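Local structure of thioredoxin reductase (Streptomyces clavuligerus, 4NTD) at residues A[173-178]-A[250-255]; A[179-185]-A[200-205]; A[266-272]-A[287-292]. The protein is an FAD-dependent oxidoreductase of the thioredoxin reductase family that catalyses the formation of disulfide bonds in natural products, probably including the antibiotic holomycin. All coordinates share one frame; numbering follows the deposited sequence.

Contact 1: residues A[173-178]-A[250-255]; sequences QPLGVL and RSTVFV
Leu-175 to Val-177 and Thr-252 to Phe-254 are paired parallel strands in the five-stranded parallel sheet of a Rossmann-like domain. The short strand axes run in the same sense, 30° apart. Gly-176 bonds to the other strand through both of its backbone polar atoms. Its N donates to Thr-252 O at 2.9 Å, and its O accepts from Phe-254 N at 2.7 Å. Leu-178 N then reaches Phe-254 O at 3.1 Å. Ser-251 N also donates to Pro-174 O.

Arg-250 closes this end. Its chain bends at both chi2 and chi3, and the guanidinium comes back over Pro-174, whose CB lies 3.5 Å from Arg-250 CZ and over the centre of one face. In the guanidinium plane, Arg-250 NH1 donates to Leu-175 O at 2.9 Å. It approaches that carbonyl from 51° out of the carbonyl plane. NH1 also forms a salt bridge with Asp-197, which pins the folded chain. Just after it in the chain, Ser-251 OG donates to a lone pair of Gln-173 OE1 at 2.8 Å, in the amide carbonyl plane.

At the other end Leu-178 crosses Val-253 at about a right angle, with its CG 3.6 Å from Val-253 CG1. It lies alongside Val-255, both pointing the same way, and its CD1 is 3.7 Å from Val-255 CG1.

Strand 252-254 is flanked on its other edge by strand 159-160, and strand 175-178 by strand 198-201. Leu-175, Val-177, Thr-252 and Phe-254 point to one face of the sheet. There helix 184-191 packs on Val-177 and Phe-254, through Leu-191 among others. Val-253 points to the other face. Val-253 and Val-255 both touch Leu-159 of strand 159-160.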
# COMPACT_ATOMS: atom_id res chain seq x y z
N GLN A 173 26.78 12.81 -6.57
CA GLN A 173 27.15 13.19 -7.93
C GLN A 173 26.73 14.63 -8.23
O GLN A 173 25.93 15.21 -7.49
CB GLN A 173 26.52 12.24 -8.96
CG GLN A 173 27.03 10.81 -8.86
CD GLN A 173 26.51 9.92 -9.96
OE1 GLN A 173 26.09 10.39 -11.02
NE2 GLN A 173 26.53 8.61 -9.73
N PRO A 174 27.28 15.23 -9.30
CA PRO A 174 26.84 16.57 -9.70
C PRO A 174 25.45 16.54 -10.34
O PRO A 174 25.30 16.13 -11.49
CB PRO A 174 27.92 17.03 -10.70
CG PRO A 174 29.03 16.05 -10.58
CD PRO A 174 28.41 14.77 -10.12
N LEU A 175 24.45 16.97 -9.57
CA LEU A 175 23.05 16.92 -10.01
C LEU A 175 22.56 18.29 -10.45
O LEU A 175 22.95 19.31 -9.87
CB LEU A 175 22.15 16.42 -8.87
CG LEU A 175 22.62 15.18 -8.10
CD1 LEU A 175 21.58 14.80 -7.06
CD2 LEU A 175 22.90 14.01 -9.04
N GLY A 176 21.72 18.31 -11.47
CA GLY A 176 21.08 19.54 -11.93
C GLY A 176 19.57 19.44 -11.83
O GLY A 176 19.01 18.34 -11.86
N VAL A 177 18.91 20.59 -11.70
CA VAL A 177 17.45 20.68 -11.74
C VAL A 177 17.06 21.77 -12.73
O VAL A 177 17.55 22.89 -12.63
CB VAL A 177 16.86 21.02 -10.36
CG1 VAL A 177 15.33 21.08 -10.43
CG2 VAL A 177 17.31 20.00 -9.32
N LEU A 178 16.18 21.45 -13.68
CA LEU A 178 15.72 22.44 -14.65
C LEU A 178 14.52 23.20 -14.10
O LEU A 178 13.59 22.60 -13.56
CB LEU A 178 15.34 21.78 -15.98
CG LEU A 178 16.38 20.87 -16.64
CD1 LEU A 178 15.87 20.40 -17.99
CD2 LEU A 178 17.72 21.57 -16.79
N ARG A 250 27.19 18.25 -15.69
CA ARG A 250 26.38 17.53 -14.70
C ARG A 250 26.35 16.06 -15.14
O ARG A 250 26.46 15.77 -16.33
CB ARG A 250 24.94 18.06 -14.67
CG ARG A 250 24.74 19.49 -14.17
CD ARG A 250 24.87 19.63 -12.66
NE ARG A 250 26.20 20.06 -12.24
CZ ARG A 250 26.57 20.29 -10.99
NH1 ARG A 250 25.71 20.13 -9.98
NH2 ARG A 250 27.81 20.69 -10.73
N SER A 251 26.20 15.14 -14.19
CA SER A 251 26.07 13.72 -14.52
C SER A 251 24.60 13.31 -14.65
O SER A 251 24.27 12.39 -15.41
CB SER A 251 26.75 12.85 -13.45
OG SER A 251 26.00 12.85 -12.25
N THR A 252 23.73 13.99 -13.91
CA THR A 252 22.31 13.66 -13.86
C THR A 252 21.50 14.95 -13.72
O THR A 252 21.88 15.84 -12.96
CB THR A 252 22.00 12.75 -12.65
OG1 THR A 252 22.98 11.71 -12.56
CG2 THR A 252 20.61 12.13 -12.76
N VAL A 253 20.38 15.03 -14.44
CA VAL A 253 19.50 16.20 -14.38
C VAL A 253 18.09 15.75 -14.01
O VAL A 253 17.60 14.73 -14.51
CB VAL A 253 19.51 16.99 -15.71
CG1 VAL A 253 18.44 18.07 -15.71
CG2 VAL A 253 20.88 17.62 -15.93
N PHE A 254 17.45 16.51 -13.13
CA PHE A 254 16.10 16.22 -12.68
C PHE A 254 15.11 17.29 -13.13
O PHE A 254 15.47 18.47 -13.28
CB PHE A 254 16.05 16.11 -11.15
CG PHE A 254 16.67 14.85 -10.61
CD1 PHE A 254 15.87 13.77 -10.23
CD2 PHE A 254 18.05 14.73 -10.48
CE1 PHE A 254 16.44 12.61 -9.73
CE2 PHE A 254 18.62 13.57 -9.99
CZ PHE A 254 17.82 12.51 -9.61
N VAL A 255 13.88 16.87 -13.37
CA VAL A 255 12.77 17.78 -13.66
C VAL A 255 11.56 17.37 -12.83
O VAL A 255 11.49 16.23 -12.35
CB VAL A 255 12.39 17.77 -15.16
CG1 VAL A 255 13.56 18.23 -16.01
CG2 VAL A 255 11.92 16.39 -15.61

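Contact 2: residues A[179-185]-A[200-205]; sequences GTSPGAV and LFRHGL
Gly-179 and Phe-201 meet through the backbone, where strand 175-178 ends beside strand 198-201. Gly-179 N donates to Phe-201 O at 2.8 Å. The bond is bent, 132° at the hydrogen. Gly-179 CA also makes a C-H contact with Arg-202 O at 3.6 Å. The backbones come close because Gly-179 has no side chain to hold them apart. Each segment also contains a turn: residues 181-184 form a type I turn, and residues 202-205 a type I' turn.

This is the first strand-to-helix link of a beta-alpha-beta unit made of strand 175-178, helix 184-191 and strand 198-201. In related thioredoxin reductases the equivalent glycine-containing turn lies at the NADPH site, so this turn may mark the corresponding nucleotide site, although no NADPH is bound here. The turn is steadied by Ser-181 OG, which accepts a capping bond from Gly-183 N at 3.1 Å, just ahead of the helix.

Leu-205, the last residue of the second turn, packs against the first. Its CG is anti to the backbone N (chi1 -171°), which carries both methyls to the helix entrance. CD2 sits 3.5 Å from Ser-181 O and 3.9 Å from Ala-184 CB, while CD1 lies against the same Ser-181 carbonyl. Leu-200 CD2 meets Val-185 CG2 at 4.1 Å. The His-203 ring presents its edge to Gly-179 O, and Thr-180 CG2 touches His-203 CD2 at 3.8 Å. His-203 ND1 is hydrogen-bonded to Val-227 N, outside the two segments, which helps set the turn of the ring.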
# COMPACT_ATOMS: atom_id res chain seq x y z
N GLY A 179 14.53 24.52 -14.26
CA GLY A 179 13.44 25.37 -13.78
C GLY A 179 12.27 25.43 -14.75
O GLY A 179 11.91 26.50 -15.23
N THR A 180 11.68 24.27 -15.01
CA THR A 180 10.60 24.13 -16.00
C THR A 180 9.23 23.93 -15.35
O THR A 180 8.23 23.75 -16.05
CB THR A 180 10.89 22.93 -16.93
OG1 THR A 180 11.09 21.75 -16.15
CG2 THR A 180 12.13 23.20 -17.77
N SER A 181 9.19 23.98 -14.02
CA SER A 181 7.97 23.75 -13.25
C SER A 181 7.99 24.59 -11.97
O SER A 181 9.06 24.88 -11.45
CB SER A 181 7.86 22.26 -12.89
OG SER A 181 7.00 22.04 -11.79
N PRO A 182 6.80 24.97 -11.45
CA PRO A 182 6.75 25.67 -10.16
C PRO A 182 7.31 24.85 -8.99
O PRO A 182 7.64 25.43 -7.95
CB PRO A 182 5.26 25.93 -9.94
CG PRO A 182 4.64 25.84 -11.29
CD PRO A 182 5.47 24.87 -12.07
N GLY A 183 7.41 23.53 -9.15
CA GLY A 183 7.97 22.67 -8.11
C GLY A 183 9.49 22.53 -8.12
O GLY A 183 10.04 21.84 -7.26
N ALA A 184 10.16 23.18 -9.06
CA ALA A 184 11.60 23.00 -9.25
C ALA A 184 12.45 23.42 -8.04
O ALA A 184 13.44 22.75 -7.73
CB ALA A 184 12.07 23.74 -10.50
N VAL A 185 12.08 24.51 -7.38
CA VAL A 185 12.84 24.98 -6.21
C VAL A 185 12.80 23.94 -5.09
O VAL A 185 13.84 23.54 -4.58
CB VAL A 185 12.33 26.35 -5.69
CG1 VAL A 185 12.99 26.70 -4.36
CG2 VAL A 185 12.62 27.44 -6.71
N LEU A 200 20.47 24.57 -9.53
CA LEU A 200 19.20 24.91 -10.16
C LEU A 200 19.46 25.78 -11.38
O LEU A 200 20.04 26.86 -11.26
CB LEU A 200 18.27 25.64 -9.19
CG LEU A 200 16.94 26.15 -9.76
CD1 LEU A 200 16.07 25.00 -10.25
CD2 LEU A 200 16.19 26.98 -8.73
N PHE A 201 19.03 25.31 -12.55
CA PHE A 201 19.03 26.11 -13.76
C PHE A 201 17.70 26.86 -13.79
O PHE A 201 16.66 26.27 -14.09
CB PHE A 201 19.22 25.22 -14.99
CG PHE A 201 20.54 24.50 -14.99
CD1 PHE A 201 21.67 25.10 -15.53
CD2 PHE A 201 20.66 23.23 -14.44
CE1 PHE A 201 22.89 24.45 -15.52
CE2 PHE A 201 21.88 22.57 -14.43
CZ PHE A 201 23.00 23.18 -14.97
N ARG A 202 17.71 28.15 -13.45
CA ARG A 202 16.46 28.89 -13.24
C ARG A 202 15.54 28.89 -14.46
O ARG A 202 14.33 28.81 -14.31
CB ARG A 202 16.72 30.33 -12.80
CG ARG A 202 15.44 31.06 -12.41
CD ARG A 202 15.72 32.42 -11.79
NE ARG A 202 16.08 33.43 -12.77
CZ ARG A 202 15.22 34.26 -13.35
NH1 ARG A 202 13.93 34.19 -13.05
NH2 ARG A 202 15.64 35.15 -14.24
N HIS A 203 16.11 29.00 -15.66
CA HIS A 203 15.31 28.91 -16.90
C HIS A 203 14.16 29.94 -16.91
O HIS A 203 13.07 29.65 -17.41
CB HIS A 203 14.77 27.48 -17.04
CG HIS A 203 14.24 27.16 -18.41
ND1 HIS A 203 15.01 27.28 -19.54
CD2 HIS A 203 13.04 26.69 -18.81
CE1 HIS A 203 14.29 26.92 -20.60
NE2 HIS A 203 13.10 26.55 -20.18
N GLY A 204 14.41 31.12 -16.36
CA GLY A 204 13.39 32.17 -16.27
C GLY A 204 12.22 31.90 -15.33
O GLY A 204 11.20 32.59 -15.40
N LEU A 205 12.35 30.89 -14.47
CA LEU A 205 11.35 30.63 -13.43
C LEU A 205 11.33 31.78 -12.43
O LEU A 205 12.39 32.25 -12.00
CB LEU A 205 11.70 29.33 -12.69
CG LEU A 205 10.70 28.74 -11.70
CD1 LEU A 205 9.41 28.33 -12.40
CD2 LEU A 205 11.34 27.54 -11.01

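Contact 3: residues A[266-272]-A[287-292]; sequences LTALGCE and TSVPGV
Ser-288 faces the chain that leaves helix 264-269, and it meets Glu-272 from CB to tip. Its CB lies 3.9 Å from Glu-272 CG and about as far from Glu-272 CD, alongside the extended acid chain. Its OG accepts from Glu-272 N at 2.8 Å, in a nearly straight bond (162° at the hydrogen). A chi1 of 68° places OG between the backbone N and the carbonyl carbon, turned to that amide. Water 1 is also bonded to OG and donates to Gly-270 O. Water 2 bridges Ser-288 N and Glu-272 O, so the two backbones are joined through solvent as well.

Deeper in, the contact is mostly apolar. Val-289 CG2 lies 3.7 Å from Cys-271 SG and also packs against the Leu-269 carbonyl O, 3.5 Å away. Leu-266 and Val-292 slide past each other in opposite directions, with Leu-266 CD2 3.7 Å from Val-292 CG1. Leu-269 CD1 reaches the other methyl, Val-292 CG2.

Val-292 O accepts from both the N and OG1 of Thr-287, which closes the loop on itself. OG1 also accepts from Val-289 N, as an ST turn. The helix ends in a Schellman motif at Gly-270, and this capped end packs on the turn that leads into strand 292-294, an outer strand of the five-stranded parallel sheet that includes strand 31-36.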
# COMPACT_ATOMS: atom_id res chain seq x y z
N LEU A 266 -13.01 7.98 -15.52
CA LEU A 266 -13.63 8.29 -14.24
C LEU A 266 -14.46 9.57 -14.33
O LEU A 266 -15.58 9.63 -13.82
CB LEU A 266 -12.56 8.42 -13.15
CG LEU A 266 -11.76 7.14 -12.88
CD1 LEU A 266 -10.50 7.43 -12.07
CD2 LEU A 266 -12.62 6.10 -12.18
N THR A 267 -13.91 10.59 -14.98
CA THR A 267 -14.64 11.84 -15.21
C THR A 267 -15.94 11.59 -16.00
O THR A 267 -16.99 12.13 -15.65
CB THR A 267 -13.77 12.87 -15.96
OG1 THR A 267 -12.61 13.16 -15.17
CG2 THR A 267 -14.54 14.17 -16.21
N ALA A 268 -15.85 10.76 -17.04
CA ALA A 268 -17.02 10.45 -17.88
C ALA A 268 -18.10 9.69 -17.11
O ALA A 268 -19.29 9.82 -17.42
CB ALA A 268 -16.59 9.66 -19.11
N LEU A 269 -17.70 8.89 -16.13
CA LEU A 269 -18.64 8.18 -15.25
C LEU A 269 -19.31 9.10 -14.22
O LEU A 269 -20.29 8.70 -13.59
CB LEU A 269 -17.93 7.03 -14.52
CG LEU A 269 -17.69 5.76 -15.34
CD1 LEU A 269 -16.60 4.91 -14.72
CD2 LEU A 269 -18.98 4.96 -15.48
N GLY A 270 -18.79 10.31 -14.06
CA GLY A 270 -19.34 11.28 -13.12
C GLY A 270 -18.69 11.23 -11.75
O GLY A 270 -19.26 11.72 -10.77
N CYS A 271 -17.49 10.65 -11.67
CA CYS A 271 -16.75 10.58 -10.41
C CYS A 271 -16.35 11.98 -9.96
O CYS A 271 -15.81 12.75 -10.75
CB CYS A 271 -15.50 9.71 -10.56
SG CYS A 271 -15.81 7.98 -11.00
N GLU A 272 -16.62 12.30 -8.70
CA GLU A 272 -16.33 13.62 -8.16
C GLU A 272 -14.83 13.83 -7.98
O GLU A 272 -14.10 12.89 -7.67
CB GLU A 272 -17.06 13.83 -6.82
CG GLU A 272 -18.57 13.90 -6.97
CD GLU A 272 -19.31 13.98 -5.64
OE1 GLU A 272 -18.65 14.14 -4.59
OE2 GLU A 272 -20.55 13.88 -5.65
N THR A 287 -14.66 5.38 -5.40
CA THR A 287 -15.01 6.71 -5.89
C THR A 287 -16.44 7.08 -5.49
O THR A 287 -17.11 6.30 -4.81
CB THR A 287 -14.88 6.80 -7.43
OG1 THR A 287 -15.90 6.01 -8.04
CG2 THR A 287 -13.50 6.33 -7.90
N SER A 288 -16.91 8.25 -5.93
CA SER A 288 -18.28 8.69 -5.66
C SER A 288 -19.34 7.94 -6.48
O SER A 288 -20.53 8.06 -6.20
CB SER A 288 -18.42 10.19 -5.91
OG SER A 288 -18.29 10.50 -7.28
N VAL A 289 -18.91 7.18 -7.49
CA VAL A 289 -19.81 6.38 -8.30
C VAL A 289 -19.84 4.95 -7.75
O VAL A 289 -18.79 4.30 -7.68
CB VAL A 289 -19.38 6.37 -9.78
CG1 VAL A 289 -20.26 5.43 -10.60
CG2 VAL A 289 -19.43 7.78 -10.35
N PRO A 290 -21.03 4.46 -7.36
CA PRO A 290 -21.09 3.10 -6.82
C PRO A 290 -20.53 2.05 -7.79
O PRO A 290 -20.83 2.09 -8.98
CB PRO A 290 -22.59 2.88 -6.57
CG PRO A 290 -23.16 4.25 -6.42
CD PRO A 290 -22.34 5.13 -7.31
N GLY A 291 -19.71 1.15 -7.26
CA GLY A 291 -19.14 0.06 -8.04
C GLY A 291 -17.85 0.37 -8.77
O GLY A 291 -17.31 -0.50 -9.46
N VAL A 292 -17.34 1.59 -8.61
CA VAL A 292 -16.14 2.04 -9.33
C VAL A 292 -15.02 2.39 -8.35
O VAL A 292 -15.13 3.34 -7.57
CB VAL A 292 -16.45 3.26 -10.22
CG1 VAL A 292 -15.19 3.74 -10.94
CG2 VAL A 292 -17.54 2.93 -11.22
O HOH W 1 -20.73 10.92 -8.32
O HOH W 2 -14.97 10.20 -6.97

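Contacts 1 and 2 reach the same parallel sheet and touch, with centres 12 Å apart. Segment 179-185 follows directly on segment 173-178, and strands 175-178 and 198-201 are neighbours in the sheet. Val-177 O probably bonds to Phe-201 N, and Ala-184 CB packs on the carbonyl O of Leu-178. Along the chain contact 2 is nested inside the loop that contact 1 closes. Contact 3 comes afterwards. Its centre is about 40 Å from that of contact 1 and 35 Å from that of contact 2, and it touches neither. It leads into strand 292-294 of the other parallel sheet. The contacts thus sample two Rossmann-like sheets, as expected of a pyridine nucleotide-disulphide oxidoreductase.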